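Local coordinates for protein succinylglutamate desuccinylase (Chromobacterium violaceum, PDB 1YW4) that probably hydrolyses N-succinylglutamate to succinate and glutamate, the last step of arginine degradation by the succinyltransferase pathway, using one zinc ion per subunit, at residues V55-D67 and L215-F229. Sequence-based numbering, arbitrary orientation.
With ZN (zinc ion), chain C.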
ATOM      1  N   VAL A  55      24.763 -18.351   6.168  1.00 13.29           N
ATOM      2  CA  VAL A  55      24.808 -17.994   4.750  1.00 13.51           C
ATOM      3  C   VAL A  55      25.903 -16.924   4.717  1.00 12.39           C
ATOM      4  O   VAL A  55      26.688 -16.833   3.765  1.00 11.82           O
ATOM      5  CB  VAL A  55      23.457 -17.408   4.264  1.00 15.81           C
ATOM      6  CG1 VAL A  55      23.649 -16.631   2.964  1.00 16.98           C
ATOM      7  CG2 VAL A  55      22.460 -18.549   4.025  1.00 16.06           C
ATOM      8  N   HIS A  56      25.935 -16.126   5.784  1.00  8.66           N
ATOM      9  CA  HIS A  56      26.950 -15.101   5.990  1.00 11.99           C
ATOM     10  C   HIS A  56      27.737 -15.652   7.188  1.00 11.19           C
ATOM     11  O   HIS A  56      27.176 -15.889   8.260  1.00 11.05           O
ATOM     12  CB  HIS A  56      26.288 -13.748   6.285  1.00 11.50           C
ATOM     13  CG  HIS A  56      25.636 -13.143   5.080  1.00 13.11           C
ATOM     14  ND1 HIS A  56      24.410 -12.518   5.130  1.00 14.66           N
ATOM     15  CD2 HIS A  56      26.014 -13.129   3.781  1.00 14.00           C
ATOM     16  CE1 HIS A  56      24.055 -12.152   3.911  1.00 14.45           C
ATOM     17  NE2 HIS A  56      25.012 -12.512   3.073  1.00 17.08           N
ATOM     18  N   GLY A  57      29.026 -15.911   6.976  1.00 12.61           N
ATOM     19  CA  GLY A  57      29.871 -16.494   8.008  1.00 11.71           C
ATOM     20  C   GLY A  57      30.100 -15.754   9.310  1.00 13.97           C
ATOM     21  O   GLY A  57      30.529 -16.365  10.292  1.00 15.45           O
ATOM     22  N   ASN A  58      29.815 -14.456   9.338  1.00 13.92           N
ATOM     23  CA  ASN A  58      30.021 -13.655  10.544  1.00 14.27           C
ATOM     24  C   ASN A  58      28.767 -13.552  11.413  1.00 14.20           C
ATOM     25  O   ASN A  58      28.807 -12.947  12.479  1.00 13.76           O
ATOM     26  CB  ASN A  58      30.494 -12.246  10.155  1.00 15.91           C
ATOM     27  CG  ASN A  58      29.466 -11.502   9.327  1.00 17.80           C
ATOM     28  OD1 ASN A  58      28.924 -12.044   8.371  1.00 16.97           O
ATOM     29  ND2 ASN A  58      29.198 -10.251   9.690  1.00 18.94           N
ATOM     30  N   GLU A  59      27.660 -14.140  10.964  1.00 13.24           N
ATOM     31  CA  GLU A  59      26.401 -14.090  11.725  1.00 12.92           C
ATOM     32  C   GLU A  59      26.271 -15.427  12.455  1.00 11.86           C
ATOM     33  O   GLU A  59      25.504 -16.303  12.060  1.00 12.47           O
ATOM     34  CB  GLU A  59      25.241 -13.842  10.756  1.00 11.06           C
ATOM     35  CG  GLU A  59      25.643 -12.831   9.677  1.00 13.77           C
ATOM     36  CD  GLU A  59      24.536 -12.443   8.718  1.00 13.31           C
ATOM     37  OE1 GLU A  59      23.528 -13.177   8.624  1.00 11.31           O
ATOM     38  OE2 GLU A  59      24.694 -11.395   8.042  1.00 14.97           O
ATOM     39  N   THR A  60      27.022 -15.546  13.547  1.00 12.62           N
ATOM     40  CA  THR A  60      27.112 -16.779  14.318  1.00 13.55           C
ATOM     41  C   THR A  60      26.033 -17.110  15.343  1.00 13.87           C
ATOM     42  O   THR A  60      25.853 -18.273  15.676  1.00 16.43           O
ATOM     43  CB  THR A  60      28.480 -16.856  15.017  1.00 13.48           C
ATOM     44  OG1 THR A  60      28.520 -15.937  16.119  1.00 16.97           O
ATOM     45  CG2 THR A  60      29.579 -16.498  14.036  1.00 12.43           C
ATOM     46  N   ALA A  61      25.316 -16.112  15.846  1.00 13.47           N
ATOM     47  CA  ALA A  61      24.279 -16.380  16.832  1.00 12.75           C
ATOM     48  C   ALA A  61      23.346 -17.513  16.376  1.00 12.22           C
ATOM     49  O   ALA A  61      23.194 -18.517  17.076  1.00 12.07           O
ATOM     50  CB  ALA A  61      23.469 -15.104  17.128  1.00 11.34           C
ATOM     51  N   PRO A  62      22.710 -17.376  15.196  1.00 10.84           N
ATOM     52  CA  PRO A  62      21.815 -18.455  14.752  1.00 12.63           C
ATOM     53  C   PRO A  62      22.523 -19.806  14.630  1.00 14.02           C
ATOM     54  O   PRO A  62      21.922 -20.860  14.861  1.00 12.76           O
ATOM     55  CB  PRO A  62      21.294 -17.949  13.403  1.00 13.04           C
ATOM     56  CG  PRO A  62      21.338 -16.448  13.559  1.00 12.04           C
ATOM     57  CD  PRO A  62      22.689 -16.255  14.241  1.00 10.44           C
ATOM     58  N   ILE A  63      23.802 -19.771  14.257  1.00 14.77           N
ATOM     59  CA  ILE A  63      24.604 -20.988  14.108  1.00 14.51           C
ATOM     60  C   ILE A  63      24.696 -21.751  15.440  1.00 14.11           C
ATOM     61  O   ILE A  63      24.471 -22.966  15.486  1.00 14.17           O
ATOM     62  CB  ILE A  63      26.035 -20.650  13.610  1.00 13.65           C
ATOM     63  CG1 ILE A  63      25.972 -19.901  12.273  1.00 13.09           C
ATOM     64  CG2 ILE A  63      26.847 -21.919  13.453  1.00 15.51           C
ATOM     65  CD1 ILE A  63      27.349 -19.439  11.767  1.00 15.59           C
ATOM     66  N   GLU A  64      25.012 -21.036  16.520  1.00 14.59           N
ATOM     67  CA  GLU A  64      25.122 -21.655  17.843  1.00 14.20           C
ATOM     68  C   GLU A  64      23.769 -22.190  18.310  1.00 13.75           C
ATOM     69  O   GLU A  64      23.707 -23.254  18.918  1.00 16.14           O
ATOM     70  CB  GLU A  64      25.656 -20.652  18.880  1.00 15.73           C
ATOM     71  CG  GLU A  64      26.977 -19.989  18.494  1.00 17.61           C
ATOM     72  CD  GLU A  64      27.530 -19.054  19.570  1.00 19.97           C
ATOM     73  OE1 GLU A  64      26.760 -18.230  20.106  1.00 21.71           O
ATOM     74  OE2 GLU A  64      28.743 -19.130  19.870  1.00 21.59           O
ATOM     75  N   VAL A  65      22.691 -21.459  18.024  1.00 14.05           N
ATOM     76  CA  VAL A  65      21.350 -21.888  18.426  1.00 14.12           C
ATOM     77  C   VAL A  65      20.948 -23.172  17.700  1.00 15.35           C
ATOM     78  O   VAL A  65      20.370 -24.084  18.297  1.00 14.41           O
ATOM     79  CB  VAL A  65      20.292 -20.803  18.139  1.00 15.49           C
ATOM     80  CG1 VAL A  65      18.880 -21.364  18.382  1.00 15.96           C
ATOM     81  CG2 VAL A  65      20.531 -19.600  19.042  1.00 15.41           C
ATOM     82  N   VAL A  66      21.256 -23.245  16.410  1.00 16.36           N
ATOM     83  CA  VAL A  66      20.934 -24.441  15.647  1.00 16.32           C
ATOM     84  C   VAL A  66      21.778 -25.603  16.160  1.00 15.87           C
ATOM     85  O   VAL A  66      21.253 -26.670  16.471  1.00 18.25           O
ATOM     86  CB  VAL A  66      21.214 -24.248  14.141  1.00 17.87           C
ATOM     87  CG1 VAL A  66      21.107 -25.586  13.408  1.00 17.74           C
ATOM     88  CG2 VAL A  66      20.215 -23.257  13.558  1.00 18.61           C
ATOM     89  N   ASP A  67      23.083 -25.389  16.261  1.00 14.90           N
ATOM     90  CA  ASP A  67      23.980 -26.436  16.727  1.00 15.50           C
ATOM     91  C   ASP A  67      23.574 -26.974  18.107  1.00 16.19           C
ATOM     92  O   ASP A  67      23.674 -28.175  18.360  1.00 17.05           O
ATOM     93  CB  ASP A  67      25.422 -25.924  16.754  1.00 15.30           C
ATOM     94  CG  ASP A  67      26.431 -27.039  16.916  1.00 17.38           C
ATOM     95  OD1 ASP A  67      26.380 -28.013  16.127  1.00 18.87           O
ATOM     96  OD2 ASP A  67      27.279 -26.943  17.825  1.00 17.81           O
ATOM     97  N   LEU A 215      17.457 -12.014  13.248  1.00 15.93           N
ATOM     98  CA  LEU A 215      17.247 -12.215  14.678  1.00 16.49           C
ATOM     99  C   LEU A 215      18.002 -11.298  15.634  1.00 17.00           C
ATOM    100  O   LEU A 215      17.770 -11.355  16.835  1.00 18.14           O
ATOM    101  CB  LEU A 215      17.559 -13.678  15.007  1.00 17.25           C
ATOM    102  CG  LEU A 215      16.738 -14.662  14.174  1.00 18.35           C
ATOM    103  CD1 LEU A 215      17.290 -16.085  14.304  1.00 19.89           C
ATOM    104  CD2 LEU A 215      15.295 -14.583  14.632  1.00 20.06           C
ATOM    105  N   GLY A 216      18.896 -10.457  15.118  1.00 19.69           N
ATOM    106  CA  GLY A 216      19.631  -9.570  16.002  1.00 18.89           C
ATOM    107  C   GLY A 216      21.005  -9.092  15.550  1.00 18.83           C
ATOM    108  O   GLY A 216      21.295  -8.973  14.353  1.00 18.10           O
ATOM    109  N   LYS A 217      21.866  -8.832  16.529  1.00 20.37           N
ATOM    110  CA  LYS A 217      23.216  -8.324  16.282  1.00 22.01           C
ATOM    111  C   LYS A 217      24.239  -9.384  15.894  1.00 18.94           C
ATOM    112  O   LYS A 217      24.282 -10.462  16.486  1.00 17.85           O
ATOM    113  CB  LYS A 217      23.712  -7.580  17.530  1.00 26.15           C
ATOM    114  CG  LYS A 217      22.730  -6.541  18.076  1.00 30.52           C
ATOM    115  CD  LYS A 217      23.144  -6.048  19.454  1.00 32.49           C
ATOM    116  CE  LYS A 217      22.138  -5.056  20.038  1.00 33.39           C
ATOM    117  NZ  LYS A 217      22.576  -4.550  21.379  1.00 32.75           N
ATOM    118  N   ALA A 218      25.072  -9.061  14.909  1.00 17.66           N
ATOM    119  CA  ALA A 218      26.112  -9.982  14.463  1.00 17.90           C
ATOM    120  C   ALA A 218      27.265  -9.951  15.464  1.00 18.21           C
ATOM    121  O   ALA A 218      27.684  -8.882  15.913  1.00 17.54           O
ATOM    122  CB  ALA A 218      26.610  -9.596  13.076  1.00 17.36           C
ATOM    123  N   ARG A 219      27.764 -11.132  15.809  1.00 17.35           N
ATOM    124  CA  ARG A 219      28.855 -11.274  16.763  1.00 19.02           C
ATOM    125  C   ARG A 219      29.596 -12.569  16.468  1.00 18.77           C
ATOM    126  O   ARG A 219      29.018 -13.515  15.935  1.00 19.22           O
ATOM    127  CB  ARG A 219      28.309 -11.331  18.200  1.00 19.67           C
ATOM    128  CG  ARG A 219      27.780 -10.016  18.761  1.00 19.80           C
ATOM    129  CD  ARG A 219      28.906  -9.196  19.373  1.00 23.28           C
ATOM    130  NE  ARG A 219      28.413  -8.018  20.080  1.00 23.88           N
ATOM    131  CZ  ARG A 219      27.776  -7.006  19.502  1.00 24.97           C
ATOM    132  NH1 ARG A 219      27.367  -5.981  20.231  1.00 26.33           N
ATOM    133  NH2 ARG A 219      27.556  -7.012  18.195  1.00 25.05           N
ATOM    134  N   PRO A 220      30.893 -12.625  16.799  1.00 18.48           N
ATOM    135  CA  PRO A 220      31.675 -13.840  16.552  1.00 17.53           C
ATOM    136  C   PRO A 220      31.292 -14.920  17.564  1.00 16.06           C
ATOM    137  O   PRO A 220      30.615 -14.634  18.555  1.00 15.10           O
ATOM    138  CB  PRO A 220      33.110 -13.356  16.722  1.00 17.62           C
ATOM    139  CG  PRO A 220      32.963 -12.350  17.822  1.00 18.85           C
ATOM    140  CD  PRO A 220      31.723 -11.577  17.421  1.00 17.19           C
ATOM    141  N   PHE A 221      31.708 -16.159  17.305  1.00 16.85           N
ATOM    142  CA  PHE A 221      31.411 -17.270  18.212  1.00 15.53           C
ATOM    143  C   PHE A 221      31.895 -16.951  19.631  1.00 16.86           C
ATOM    144  O   PHE A 221      32.986 -16.410  19.812  1.00 15.37           O
ATOM    145  CB  PHE A 221      32.101 -18.558  17.734  1.00 15.38           C
ATOM    146  CG  PHE A 221      31.523 -19.137  16.469  1.00 13.19           C
ATOM    147  CD1 PHE A 221      30.244 -19.685  16.455  1.00 12.10           C
ATOM    148  CD2 PHE A 221      32.268 -19.147  15.294  1.00 13.08           C
ATOM    149  CE1 PHE A 221      29.713 -20.239  15.280  1.00 16.53           C
ATOM    150  CE2 PHE A 221      31.749 -19.694  14.116  1.00 13.42           C
ATOM    151  CZ  PHE A 221      30.470 -20.243  14.108  1.00 13.47           C
ATOM    152  N   GLY A 222      31.076 -17.283  20.628  1.00 16.68           N
ATOM    153  CA  GLY A 222      31.450 -17.047  22.013  1.00 16.77           C
ATOM    154  C   GLY A 222      31.070 -15.685  22.559  1.00 17.63           C
ATOM    155  O   GLY A 222      31.233 -15.418  23.751  1.00 16.73           O
ATOM    156  N   GLN A 223      30.560 -14.823  21.691  1.00 16.06           N
ATOM    157  CA  GLN A 223      30.170 -13.489  22.102  1.00 16.59           C
ATOM    158  C   GLN A 223      28.692 -13.220  21.866  1.00 17.84           C
ATOM    159  O   GLN A 223      28.265 -12.070  21.853  1.00 18.43           O
ATOM    160  CB  GLN A 223      31.022 -12.449  21.377  1.00 17.23           C
ATOM    161  CG  GLN A 223      32.442 -12.325  21.931  1.00 15.64           C
ATOM    162  CD  GLN A 223      33.231 -11.263  21.213  1.00 14.74           C
ATOM    163  OE1 GLN A 223      32.708 -10.189  20.927  1.00 14.53           O
ATOM    164  NE2 GLN A 223      34.495 -11.548  20.914  1.00 16.27           N
ATOM    165  N   ASN A 224      27.913 -14.282  21.685  1.00 19.31           N
ATOM    166  CA  ASN A 224      26.479 -14.146  21.468  1.00 21.22           C
ATOM    167  C   ASN A 224      25.711 -14.389  22.760  1.00 24.40           C
ATOM    168  O   ASN A 224      25.905 -15.402  23.431  1.00 23.07           O
ATOM    169  CB  ASN A 224      25.983 -15.147  20.409  1.00 19.83           C
ATOM    170  CG  ASN A 224      26.584 -14.902  19.040  1.00 15.41           C
ATOM    171  OD1 ASN A 224      26.384 -13.848  18.445  1.00 15.72           O
ATOM    172  ND2 ASN A 224      27.324 -15.882  18.535  1.00 15.34           N
ATOM    173  N   ASP A 225      24.834 -13.454  23.106  1.00 28.27           N
ATOM    174  CA  ASP A 225      24.014 -13.588  24.302  1.00 32.35           C
ATOM    175  C   ASP A 225      22.830 -14.468  23.886  1.00 31.97           C
ATOM    176  O   ASP A 225      21.778 -13.964  23.495  1.00 30.71           O
ATOM    177  CB  ASP A 225      23.528 -12.201  24.749  1.00 36.79           C
ATOM    178  CG  ASP A 225      23.002 -12.192  26.174  1.00 41.43           C
ATOM    179  OD1 ASP A 225      22.015 -12.901  26.455  1.00 44.10           O
ATOM    180  OD2 ASP A 225      23.579 -11.473  27.018  1.00 44.83           O
ATOM    181  N   LEU A 226      23.010 -15.786  23.953  1.00 32.49           N
ATOM    182  CA  LEU A 226      21.958 -16.717  23.551  1.00 33.79           C
ATOM    183  C   LEU A 226      20.622 -16.469  24.242  1.00 33.77           C
ATOM    184  O   LEU A 226      19.606 -17.063  23.872  1.00 32.12           O
ATOM    185  CB  LEU A 226      22.405 -18.166  23.780  1.00 34.38           C
ATOM    186  CG  LEU A 226      23.604 -18.617  22.929  1.00 36.19           C
ATOM    187  CD1 LEU A 226      23.873 -20.107  23.139  1.00 35.97           C
ATOM    188  CD2 LEU A 226      23.314 -18.335  21.459  1.00 34.05           C
ATOM    189  N   SER A 227      20.621 -15.585  25.234  1.00 33.48           N
ATOM    190  CA  SER A 227      19.401 -15.252  25.956  1.00 34.12           C
ATOM    191  C   SER A 227      18.546 -14.345  25.079  1.00 31.92           C
ATOM    192  O   SER A 227      17.317 -14.414  25.101  1.00 31.13           O
ATOM    193  CB  SER A 227      19.739 -14.537  27.268  1.00 34.56           C
ATOM    194  OG  SER A 227      18.573 -14.301  28.036  1.00 38.99           O
ATOM    195  N   ARG A 228      19.210 -13.493  24.305  1.00 30.78           N
ATOM    196  CA  ARG A 228      18.520 -12.574  23.411  1.00 28.53           C
ATOM    197  C   ARG A 228      17.879 -13.320  22.242  1.00 26.71           C
ATOM    198  O   ARG A 228      17.203 -12.711  21.414  1.00 27.08           O
ATOM    199  CB  ARG A 228      19.494 -11.527  22.868  1.00 30.50           C
ATOM    200  CG  ARG A 228      20.075 -10.580  23.910  1.00 35.70           C
ATOM    201  CD  ARG A 228      18.981  -9.833  24.655  1.00 37.21           C
ATOM    202  NE  ARG A 228      17.931  -9.373  23.748  1.00 41.31           N
ATOM    203  CZ  ARG A 228      18.102  -8.462  22.797  1.00 42.03           C
ATOM    204  NH1 ARG A 228      19.289  -7.893  22.620  1.00 41.52           N
ATOM    205  NH2 ARG A 228      17.086  -8.128  22.010  1.00 43.90           N
ATOM    206  N   PHE A 229      18.095 -14.632  22.178  1.00 24.35           N
ATOM    207  CA  PHE A 229      17.534 -15.454  21.106  1.00 24.92           C
ATOM    208  C   PHE A 229      16.629 -16.556  21.655  1.00 25.07           C
ATOM    209  O   PHE A 229      16.383 -17.564  20.988  1.00 25.56           O
ATOM    210  CB  PHE A 229      18.660 -16.080  20.270  1.00 22.17           C
ATOM    211  CG  PHE A 229      19.584 -15.069  19.654  1.00 21.14           C
ATOM    212  CD1 PHE A 229      20.616 -14.508  20.398  1.00 18.88           C
ATOM    213  CD2 PHE A 229      19.383 -14.633  18.348  1.00 19.92           C
ATOM    214  CE1 PHE A 229      21.435 -13.515  19.852  1.00 17.97           C
ATOM    215  CE2 PHE A 229      20.192 -13.642  17.789  1.00 19.86           C
ATOM    216  CZ  PHE A 229      21.222 -13.080  18.544  1.00 18.94           C
TER
HETATM  217 ZN    ZN C 501      22.838 -12.014   6.738  1.00 28.91          ZN
HETATM  218  O   HOH W   1      25.550 -13.102  15.768  1.00 13.80           O
HETATM  219  O   HOH W   2      28.020 -17.222  21.932  1.00 27.36           O
HETATM  220  O   HOH W   3      21.991 -10.099   7.761  1.00 15.54           O
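Asn-58 rests its backbone O against the methyl of Ala-218, in the turn that carries two zinc ligands, His-56 through ND1 and Glu-59 through both carboxylate oxygens. With His-149, the third protein ligand, this H-x-x-E pair makes the H-x-x-E...H zinc site shared with the M14 zinc carboxypeptidases. Just beyond it, Thr-60 ties the zinc-binding turn to 215-229. A chi1 of 74° turns OG1 toward the loop, where it donates a very short bond to Arg-219 O (2.5 Å) and accepts a nearly straight one from Asn-224 ND2 (2.7 Å). The same torsion sets CG2 over the centre of the Phe-221 ring, 3.7 Å from its centroid. Threonine suits the place because one branch is a hydroxyl and the other a methyl. Ala-61, small enough to fit beneath an aromatic face, lays CB on the Phe-229 ring, 3.3 Å from CZ. Its backbone N donates to a water that also accepts from Arg-219 N, bridging the two backbones. Pro-62 CG brushes Leu-215 CD1, and Ile-63 CG2 abuts the edge of Phe-221. One helical turn after Thr-60, Glu-64, extended beyond CG, spends both oxygens: OE2 receives Gly-222 N from the syn side, somewhat out of the plane (3.1 Å), while OE1 takes the second N-H of Asn-224 ND2 (2.9 Å) from above the carboxylate plane. The amide and carboxylate planes stand 82° apart, and the two bonds from ND2 fix the rotation of the Asn-224 amide. At the third position of the type II turn 220-223, phi is 89°, where a side chain would jam against the preceding carbonyl O, which calls for glycine. Val-65 CG2 closes the apolar flank against Leu-226 CD2 (3.9 Å). The start of helix 61-75 is thus clasped by the loop linking strand 209-215 to helix 230-241, with strand 143-151 against Pro-62 and helix 7-12 against Ile-63.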